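Local coordinates for protein bifunctional enzyme cysn/cysc (Mycobacterium tuberculosis, PDB 4BZP) that phosphorylates adenosine 5'-phosphosulfate at its 3'-hydroxyl with ATP, the kinase step of sulfate activation, and here holds the nucleotide product ADP, at residues 117-120 with 126-129; 24-29 with 34-39; 50-55 with 59-64. One frame throughout, in Å; residues are numbered along the deposited sequence. Where two conformers were deposited one is given.

Contact 1: residues 117-120 with 126-129; sequences DCER and LYAK
Tyr-127 turns its ring toward helix 115-121 with CG anti to its own carbonyl carbon (chi1 -77°), and this torsion lays the aromatic face over the backbone at Glu-119. The first torsion of Glu-119, which places CG anti to the main-chain nitrogen, carries its extended chain and carboxylate out past the CB end of that ring. Glu-119 CA sits over the middle of the ring, 3.9 Å from the centroid of Tyr-127 and only 10° off the normal, a CH-pi contact made by a main-chain carbon. From there the side chain starts: Glu-119 CB meets Tyr-127 CD2 at 3.8 Å, and Glu-119 CG reaches back to Tyr-127 CB at 3.9 Å. The carboxylate plane is inclined by 33° to the ring plane, so the acid neither stacks on the ring nor stands upright on it; its charge is directed to Arg-131, with which Glu-119 OE1 forms a salt bridge.

The pairing joins two short consecutive helices, 115-121 and 126-131, of a P-loop kinase, the first of them following the sheet strand 106-111. Asp-122, in the connection, accepts from the backbone N of both Tyr-127 and Ala-128 and thus binds the first turn of the second helix. On the phenol end, Cys-118 CB approaches Tyr-127 OH to 3.4 Å and Tyr-127 CZ to 3.9 Å, a contact through the methylene. The hydroxyl of this buried tyrosine finds its polar partner in the carbonyl O of Ser-14, a residue of the ADP pocket, so the ring spans from this helix pair to the nucleotide-binding loop. Phe-138 adds an edge-to-face ring contact to Tyr-127, and Cys-118 also touches Ser-16 of the pocket.

Contact 2: residues 24-29 with 34-39; sequences LVERKL and ISAYVL
Leu-29 and Ala-36 form the close-packed end of this contact, where helix 18-31, the helix that follows the P-loop, turns back into edge strand 36-38 of the parallel sheet. This is the second half of a beta-alpha-beta crossover, from strand 6-11 through helix 18-31 to strand 36-38, with strand 79-82 lying between the two strands in the sheet. The axes of helix and strand run nearly antiparallel, at 160°, and come within 7.7 Å. On the buried side Leu-29 CB and CD1 both lie 3.9 Å from Ala-36 CB, so the small methyl is met by two carbons of one leucine. Leu-79 of the neighbouring strand also packs on Leu-29, placing this apolar group between helix and sheet.

Toward the connecting turn the packing gives way to a more open border. Ile-34 is exposed, yet its CD1 reaches the other leucine branch, 4.0 Å from Leu-29 CD2, the two side chains lying at a slant. Their backbones are tied more firmly: Ile-34 N donates to Leu-29 O over 2.9 Å.

At the other end, partly exposed Glu-26 reaches out to the strand on a fully extended chain. It crosses Val-38 at about a right angle, with Glu-26 OE1 and Val-38 CG2 3.6 Å apart. Its second oxygen joins the helix side chain to the strand backbone: Val-38 N reaches Glu-26 OE2 at 3.2 Å, bent to 140° and arriving 58° out of the carboxylate plane.

Contact 3: residues 50-55 with 59-64; sequences ADLGFS and RAENLR
Arg-59 lies along the carbonyls of Phe-54 and Ser-55 at the start of helix 56-75, whereas Leu-52 reaches in toward Glu-61 and Asn-62 from the loop before that helix. The motif is a helix N-terminus with Ser-55 as N-cap; Ser-55 OG accepts from Asp-58 N, while Ser-55 O takes the backbone N of Arg-59 at 2.8 Å.

Arg-59, extended from CG to NE, passes beside the Ser-55 carbonyl, with Arg-59 CG 3.3 Å from Ser-55 O, and then presents the edge of its guanidinium to the preceding peptide. Arg-59 NE donates to Phe-54 O over 3.2 Å, a bent bond (143°) with the oxygen 24° out of the guanidinium plane. Beyond NE, Arg-59 NH1 is bound to His-137 O, so the flat group bridges the capping loop and a more distant loop.

Leu-52 splits its two methyls over the next turn. Its CD1 rests against the backbone, 3.7 Å from Asn-62 N, and its CD2 meets Glu-61 CG at 4.0 Å, the leucine and glutamate side chains crossing at about a right angle. Glu-61 bends at chi2 (66°), which leaves its methylene against the leucine while the acid turns along the helix to Arg-64; Arg-65 also forms a salt bridge with Glu-61 OE2.

Arg-64 also donates to the carbonyls of Gly-47 and Leu-48 of the second subunit, so this helix face belongs to the dimer contact. Within the chain its grip on the acid is side-on and two-pronged: Arg-64 NE to Glu-61 OE1 at 2.8 Å, and Arg-64 NH2 to Glu-61 OE2 at 2.9 Å, both on the syn sides of the carboxylate.

Overall arrangement
The three contacts follow one another along the chain in the order 2, 3, 1, and none touches another. Contact 1 lies beside the nucleotide, the Cys-118 side chain being about 7 Å from ADP. Contact 2 joins the later part of the P-loop helix to strand 36-38, with the Val-38 side chain about 9 Å from ADP, and contact 3 is more remote, its Arg-59 side chain about 13 Å away. Centres of contacts 1 and 2 are 27 Å apart, those of 2 and 3 25 Å, and those of 1 and 3 23 Å. Contacts 2 and 3, whose nearest atoms are about 8 Å apart, both reach the second subunit, whereas contact 1 does not.

Contact 1: residues 117-120 with 126-129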
loop_
_atom_site.group_PDB
_atom_site.type_symbol
_atom_site.label_atom_id
_atom_site.label_comp_id
_atom_site.label_asym_id
_atom_site.label_seq_id
_atom_site.Cartn_x
_atom_site.Cartn_y
_atom_site.Cartn_z
ATOM N N ASP A 117 -22.755 -17.148 -18.787
ATOM C CA ASP A 117 -21.634 -16.822 -19.654
ATOM C C ASP A 117 -20.341 -16.939 -18.849
ATOM O O ASP A 117 -19.308 -17.413 -19.347
ATOM C CB ASP A 117 -21.712 -15.407 -20.231
ATOM C CG ASP A 117 -22.808 -15.149 -21.207
ATOM O OD1 ASP A 117 -23.468 -16.086 -21.646
ATOM O OD2 ASP A 117 -22.937 -13.906 -21.583
ATOM N N CYS A 118 -20.320 -16.446 -17.613
ATOM C CA CYS A 118 -19.101 -16.560 -16.781
ATOM C C CYS A 118 -18.696 -17.992 -16.541
ATOM O O CYS A 118 -17.497 -18.335 -16.573
ATOM C CB CYS A 118 -19.345 -15.902 -15.420
ATOM S SG CYS A 118 -19.556 -14.082 -15.441
ATOM N N GLU A 119 -19.693 -18.816 -16.268
ATOM C CA GLU A 119 -19.448 -20.231 -16.037
ATOM C C GLU A 119 -18.964 -20.932 -17.304
ATOM O O GLU A 119 -18.100 -21.828 -17.194
ATOM C CB GLU A 119 -20.678 -20.915 -15.451
ATOM C CG GLU A 119 -20.401 -22.376 -15.125
ATOM C CD GLU A 119 -21.351 -22.942 -14.103
ATOM O OE1 GLU A 119 -22.421 -22.370 -13.874
ATOM O OE2 GLU A 119 -20.977 -23.975 -13.484
ATOM N N ARG A 120 -19.476 -20.576 -18.466
ATOM C CA ARG A 120 -18.900 -21.148 -19.691
ATOM C C ARG A 120 -17.475 -20.706 -19.961
ATOM O O ARG A 120 -16.642 -21.541 -20.388
ATOM C CB ARG A 120 -19.743 -20.835 -20.908
ATOM C CG ARG A 120 -19.168 -21.445 -22.181
ATOM C CD ARG A 120 -19.072 -22.984 -22.152
ATOM N NE ARG A 120 -18.355 -23.601 -23.296
ATOM C CZ ARG A 120 -17.043 -23.850 -23.336
ATOM N NH1 ARG A 120 -16.212 -23.507 -22.350
ATOM N NH2 ARG A 120 -16.535 -24.403 -24.424
ATOM N N LEU A 126 -12.487 -22.425 -11.528
ATOM C CA LEU A 126 -13.091 -22.155 -10.231
ATOM C C LEU A 126 -14.559 -22.554 -10.229
ATOM O O LEU A 126 -15.061 -23.063 -9.213
ATOM C CB LEU A 126 -12.984 -20.643 -9.910
ATOM C CG LEU A 126 -11.540 -20.182 -9.737
ATOM C CD1 LEU A 126 -11.579 -18.660 -9.548
ATOM C CD2 LEU A 126 -10.829 -20.866 -8.571
ATOM N N TYR A 127 -15.304 -22.348 -11.313
ATOM C CA TYR A 127 -16.721 -22.791 -11.373
ATOM C C TYR A 127 -16.738 -24.301 -11.296
ATOM O O TYR A 127 -17.599 -24.849 -10.597
ATOM C CB TYR A 127 -17.468 -22.306 -12.622
ATOM C CG TYR A 127 -17.861 -20.847 -12.524
ATOM C CD1 TYR A 127 -17.001 -19.873 -12.957
ATOM C CD2 TYR A 127 -19.093 -20.468 -12.029
ATOM C CE1 TYR A 127 -17.360 -18.513 -12.856
ATOM C CE2 TYR A 127 -19.472 -19.167 -11.906
ATOM C CZ TYR A 127 -18.596 -18.169 -12.329
ATOM O OH TYR A 127 -18.957 -16.848 -12.145
ATOM N N ALA A 128 -15.847 -24.996 -12.013
ATOM C CA ALA A 128 -15.844 -26.482 -11.932
ATOM C C ALA A 128 -15.579 -26.919 -10.495
ATOM O O ALA A 128 -16.231 -27.862 -10.021
ATOM C CB ALA A 128 -14.816 -27.053 -12.881
ATOM N N LYS A 129 -14.664 -26.268 -9.780
ATOM C CA LYS A 129 -14.444 -26.621 -8.369
ATOM C C LYS A 129 -15.711 -26.342 -7.557
ATOM O O LYS A 129 -16.112 -27.182 -6.664
ATOM C CB LYS A 129 -13.292 -25.858 -7.775
ATOM C CG LYS A 129 -11.951 -26.430 -8.027
ATOM C CD LYS A 129 -10.937 -25.831 -7.071
ATOM C CE LYS A 129 -9.530 -26.277 -7.330
ATOM N NZ LYS A 129 -8.773 -26.131 -6.057
#

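Contact 2: residues 24-29 with 34-39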
loop_
_atom_site.group_PDB
_atom_site.type_symbol
_atom_site.label_atom_id
_atom_site.label_comp_id
_atom_site.label_asym_id
_atom_site.label_seq_id
_atom_site.Cartn_x
_atom_site.Cartn_y
_atom_site.Cartn_z
ATOM N N LEU A 24 -5.629 -4.902 -19.863
ATOM C CA LEU A 24 -5.508 -4.274 -21.164
ATOM C C LEU A 24 -5.529 -2.767 -21.040
ATOM O O LEU A 24 -4.787 -2.057 -21.718
ATOM C CB LEU A 24 -6.579 -4.765 -22.127
ATOM C CG LEU A 24 -6.436 -4.167 -23.546
ATOM C CD1 LEU A 24 -5.062 -4.339 -24.155
ATOM C CD2 LEU A 24 -7.452 -4.830 -24.439
ATOM N N VAL A 25 -6.333 -2.216 -20.148
ATOM C CA VAL A 25 -6.275 -0.790 -19.870
ATOM C C VAL A 25 -4.890 -0.410 -19.365
ATOM O O VAL A 25 -4.323 0.585 -19.819
ATOM C CB VAL A 25 -7.350 -0.348 -18.847
ATOM C CG1 VAL A 25 -7.155 1.087 -18.398
ATOM C CG2 VAL A 25 -8.746 -0.526 -19.386
ATOM N N GLU A 26 -4.331 -1.205 -18.477
ATOM C CA GLU A 26 -2.976 -0.904 -17.992
ATOM C C GLU A 26 -2.010 -0.843 -19.161
ATOM O O GLU A 26 -1.220 0.101 -19.216
ATOM C CB GLU A 26 -2.563 -1.975 -16.987
ATOM C CG GLU A 26 -1.197 -1.690 -16.326
ATOM C CD GLU A 26 -0.640 -2.845 -15.501
ATOM O OE1 GLU A 26 -0.720 -4.032 -15.915
ATOM O OE2 GLU A 26 -0.246 -2.588 -14.342
ATOM N N ARG A 27 -2.040 -1.825 -20.048
ATOM C CA ARG A 27 -1.117 -1.842 -21.192
ATOM C C ARG A 27 -1.342 -0.635 -22.069
ATOM O O ARG A 27 -0.359 0.009 -22.513
ATOM C CB ARG A 27 -1.258 -3.140 -21.977
ATOM C CG ARG A 27 -0.750 -4.366 -21.220
ATOM C CD ARG A 27 -0.574 -5.661 -22.001
ATOM N NE ARG A 27 -1.859 -6.205 -22.425
ATOM C CZ ARG A 27 -2.603 -7.028 -21.685
ATOM N NH1 ARG A 27 -2.182 -7.397 -20.484
ATOM N NH2 ARG A 27 -3.741 -7.449 -22.134
ATOM N N LYS A 28 -2.600 -0.341 -22.394
ATOM C CA LYS A 28 -2.898 0.809 -23.276
ATOM C C LYS A 28 -2.358 2.091 -22.693
ATOM O O LYS A 28 -1.797 2.936 -23.419
ATOM C CB LYS A 28 -4.395 0.944 -23.554
ATOM C CG LYS A 28 -4.971 -0.073 -24.530
ATOM C CD LYS A 28 -6.448 0.127 -24.654
ATOM C CE LYS A 28 -7.153 -0.868 -25.542
ATOM N NZ LYS A 28 -6.732 -0.633 -26.966
ATOM N N LEU A 29 -2.488 2.289 -21.390
ATOM C CA LEU A 29 -2.011 3.502 -20.720
ATOM C C LEU A 29 -0.494 3.533 -20.614
ATOM O O LEU A 29 0.127 4.585 -20.861
ATOM C CB LEU A 29 -2.689 3.611 -19.321
ATOM C CG LEU A 29 -4.183 3.902 -19.275
ATOM C CD1 LEU A 29 -4.771 3.869 -17.858
ATOM C CD2 LEU A 29 -4.553 5.239 -19.919
ATOM N N ILE A 34 1.577 6.649 -19.385
ATOM C CA ILE A 34 0.728 7.051 -18.269
ATOM C C ILE A 34 0.878 5.926 -17.263
ATOM O O ILE A 34 0.764 4.750 -17.624
ATOM C CB ILE A 34 -0.760 7.179 -18.683
ATOM C CG1 ILE A 34 -0.893 8.386 -19.643
ATOM C CG2 ILE A 34 -1.671 7.264 -17.489
ATOM C CD1 ILE A 34 -2.270 8.512 -20.231
ATOM N N SER A 35 1.155 6.298 -16.028
ATOM C CA SER A 35 1.414 5.349 -14.994
ATOM C C SER A 35 0.063 4.724 -14.647
ATOM O O SER A 35 -0.880 5.428 -14.335
ATOM C CB SER A 35 1.971 6.040 -13.768
ATOM O OG SER A 35 2.608 5.101 -12.941
ATOM N N ALA A 36 -0.030 3.439 -14.885
ATOM C CA ALA A 36 -1.192 2.645 -14.455
ATOM C C ALA A 36 -0.697 1.449 -13.718
ATOM O O ALA A 36 0.440 0.991 -13.943
ATOM C CB ALA A 36 -2.019 2.270 -15.679
ATOM N N TYR A 37 -1.539 0.920 -12.841
ATOM C CA TYR A 37 -1.169 -0.202 -12.016
ATOM C C TYR A 37 -2.380 -1.018 -11.678
ATOM O O TYR A 37 -3.360 -0.478 -11.180
ATOM C CB TYR A 37 -0.581 0.329 -10.712
ATOM C CG TYR A 37 -0.018 -0.750 -9.830
ATOM C CD1 TYR A 37 1.263 -1.246 -10.050
ATOM C CD2 TYR A 37 -0.765 -1.290 -8.805
ATOM C CE1 TYR A 37 1.786 -2.242 -9.227
ATOM C CE2 TYR A 37 -0.276 -2.281 -8.014
ATOM C CZ TYR A 37 1.005 -2.721 -8.208
ATOM O OH TYR A 37 1.500 -3.696 -7.409
ATOM N N VAL A 38 -2.276 -2.313 -11.908
ATOM C CA VAL A 38 -3.341 -3.255 -11.580
ATOM C C VAL A 38 -3.093 -3.775 -10.196
ATOM O O VAL A 38 -2.072 -4.449 -9.944
ATOM C CB VAL A 38 -3.455 -4.420 -12.591
ATOM C CG1 VAL A 38 -4.522 -5.408 -12.134
ATOM C CG2 VAL A 38 -3.759 -3.879 -13.971
ATOM N N LEU A 39 -3.975 -3.427 -9.273
ATOM C CA LEU A 39 -3.908 -3.803 -7.885
ATOM C C LEU A 39 -4.867 -4.945 -7.638
ATOM O O LEU A 39 -6.092 -4.758 -7.563
ATOM C CB LEU A 39 -4.240 -2.576 -7.035
ATOM C CG LEU A 39 -4.209 -2.827 -5.523
ATOM C CD1 LEU A 39 -2.807 -3.088 -5.061
ATOM C CD2 LEU A 39 -4.821 -1.654 -4.790
#

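Contact 3: residues 50-55 with 59-64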
loop_
_atom_site.group_PDB
_atom_site.type_symbol
_atom_site.label_atom_id
_atom_site.label_comp_id
_atom_site.label_asym_id
_atom_site.label_seq_id
_atom_site.Cartn_x
_atom_site.Cartn_y
_atom_site.Cartn_z
ATOM N N ALA A 50 -1.315 -11.343 4.067
ATOM C CA ALA A 50 -1.044 -12.707 4.511
ATOM C C ALA A 50 -1.718 -13.097 5.803
ATOM O O ALA A 50 -1.852 -14.300 6.058
ATOM C CB ALA A 50 0.462 -12.952 4.605
ATOM N N ASP A 51 -2.078 -12.150 6.641
ATOM C CA ASP A 51 -2.750 -12.427 7.894
ATOM C C ASP A 51 -4.220 -12.809 7.704
ATOM O O ASP A 51 -4.844 -13.328 8.650
ATOM C CB ASP A 51 -2.670 -11.240 8.822
ATOM C CG ASP A 51 -3.306 -9.967 8.251
ATOM O OD1 ASP A 51 -3.028 -9.637 7.069
ATOM O OD2 ASP A 51 -4.018 -9.307 9.026
ATOM N N LEU A 52 -4.793 -12.533 6.538
ATOM C CA LEU A 52 -6.233 -12.755 6.325
ATOM C C LEU A 52 -6.513 -14.131 5.761
ATOM O O LEU A 52 -5.789 -14.648 4.914
ATOM C CB LEU A 52 -6.763 -11.724 5.330
ATOM C CG LEU A 52 -6.674 -10.271 5.811
ATOM C CD1 LEU A 52 -7.249 -9.332 4.725
ATOM C CD2 LEU A 52 -7.417 -10.108 7.087
ATOM N N GLY A 53 -7.659 -14.661 6.176
ATOM C CA GLY A 53 -8.222 -15.851 5.518
ATOM C C GLY A 53 -9.410 -15.462 4.663
ATOM O O GLY A 53 -9.460 -14.356 4.093
ATOM N N PHE A 54 -10.397 -16.364 4.575
ATOM C CA PHE A 54 -11.530 -16.198 3.691
ATOM C C PHE A 54 -12.891 -16.209 4.377
ATOM O O PHE A 54 -13.944 -16.378 3.719
ATOM C CB PHE A 54 -11.458 -17.213 2.568
ATOM C CG PHE A 54 -10.332 -16.931 1.621
ATOM C CD1 PHE A 54 -10.496 -16.035 0.560
ATOM C CD2 PHE A 54 -9.080 -17.484 1.844
ATOM C CE1 PHE A 54 -9.429 -15.760 -0.280
ATOM C CE2 PHE A 54 -8.016 -17.197 1.004
ATOM C CZ PHE A 54 -8.201 -16.348 -0.057
ATOM N N SER A 55 -12.919 -15.919 5.672
ATOM C CA SER A 55 -14.160 -15.668 6.343
ATOM C C SER A 55 -14.841 -14.447 5.704
ATOM O O SER A 55 -14.158 -13.674 4.999
ATOM C CB SER A 55 -13.939 -15.373 7.832
ATOM O OG SER A 55 -13.335 -14.085 8.042
ATOM N N ARG A 59 -12.892 -11.306 4.055
ATOM C CA ARG A 59 -13.093 -10.838 2.689
ATOM C C ARG A 59 -13.419 -9.331 2.638
ATOM O O ARG A 59 -12.937 -8.620 1.740
ATOM C CB ARG A 59 -14.229 -11.632 2.035
ATOM C CG ARG A 59 -13.861 -13.065 1.757
ATOM C CD ARG A 59 -15.033 -13.691 1.049
ATOM N NE ARG A 59 -15.003 -15.128 0.991
ATOM C CZ ARG A 59 -15.823 -15.859 0.211
ATOM N NH1 ARG A 59 -16.708 -15.278 -0.620
ATOM N NH2 ARG A 59 -15.737 -17.182 0.252
ATOM N N ALA A 60 -14.193 -8.817 3.574
ATOM C CA ALA A 60 -14.497 -7.425 3.692
ATOM C C ALA A 60 -13.234 -6.615 4.022
ATOM O O ALA A 60 -12.996 -5.539 3.454
ATOM C CB ALA A 60 -15.580 -7.105 4.678
ATOM N N GLU A 61 -12.408 -7.137 4.917
ATOM C CA GLU A 61 -11.188 -6.433 5.331
ATOM C C GLU A 61 -10.188 -6.408 4.183
ATOM O O GLU A 61 -9.493 -5.411 4.035
ATOM C CB GLU A 61 -10.628 -7.132 6.575
ATOM C CG GLU A 61 -9.293 -6.571 7.034
ATOM C CD GLU A 61 -9.358 -5.134 7.533
ATOM O OE1 GLU A 61 -10.431 -4.544 7.720
ATOM O OE2 GLU A 61 -8.257 -4.579 7.731
ATOM N N ASN A 62 -10.085 -7.456 3.387
ATOM C CA ASN A 62 -9.282 -7.465 2.185
ATOM C C ASN A 62 -9.641 -6.272 1.305
ATOM O O ASN A 62 -8.754 -5.532 0.869
ATOM C CB ASN A 62 -9.463 -8.798 1.470
ATOM C CG ASN A 62 -8.663 -8.902 0.239
ATOM O OD1 ASN A 62 -7.427 -8.887 0.297
ATOM N ND2 ASN A 62 -9.330 -8.999 -0.902
ATOM N N LEU A 63 -10.923 -6.046 1.064
ATOM C CA LEU A 63 -11.385 -4.969 0.230
ATOM C C LEU A 63 -11.126 -3.651 0.907
ATOM O O LEU A 63 -10.736 -2.693 0.200
ATOM C CB LEU A 63 -12.852 -5.127 -0.135
ATOM C CG LEU A 63 -13.205 -6.343 -0.973
ATOM C CD1 LEU A 63 -14.688 -6.564 -1.006
ATOM C CD2 LEU A 63 -12.633 -6.202 -2.376
ATOM N N ARG A 64 -11.346 -3.526 2.207
ATOM C CA ARG A 64 -11.059 -2.280 2.902
ATOM C C ARG A 64 -9.590 -1.890 2.714
ATOM O O ARG A 64 -9.261 -0.757 2.392
ATOM C CB ARG A 64 -11.401 -2.421 4.387
ATOM C CG ARG A 64 -11.355 -1.106 5.136
ATOM C CD ARG A 64 -11.418 -1.256 6.679
ATOM N NE ARG A 64 -10.196 -1.822 7.196
ATOM C CZ ARG A 64 -9.071 -1.106 7.422
ATOM N NH1 ARG A 64 -9.048 0.198 7.199
ATOM N NH2 ARG A 64 -8.012 -1.724 7.845
#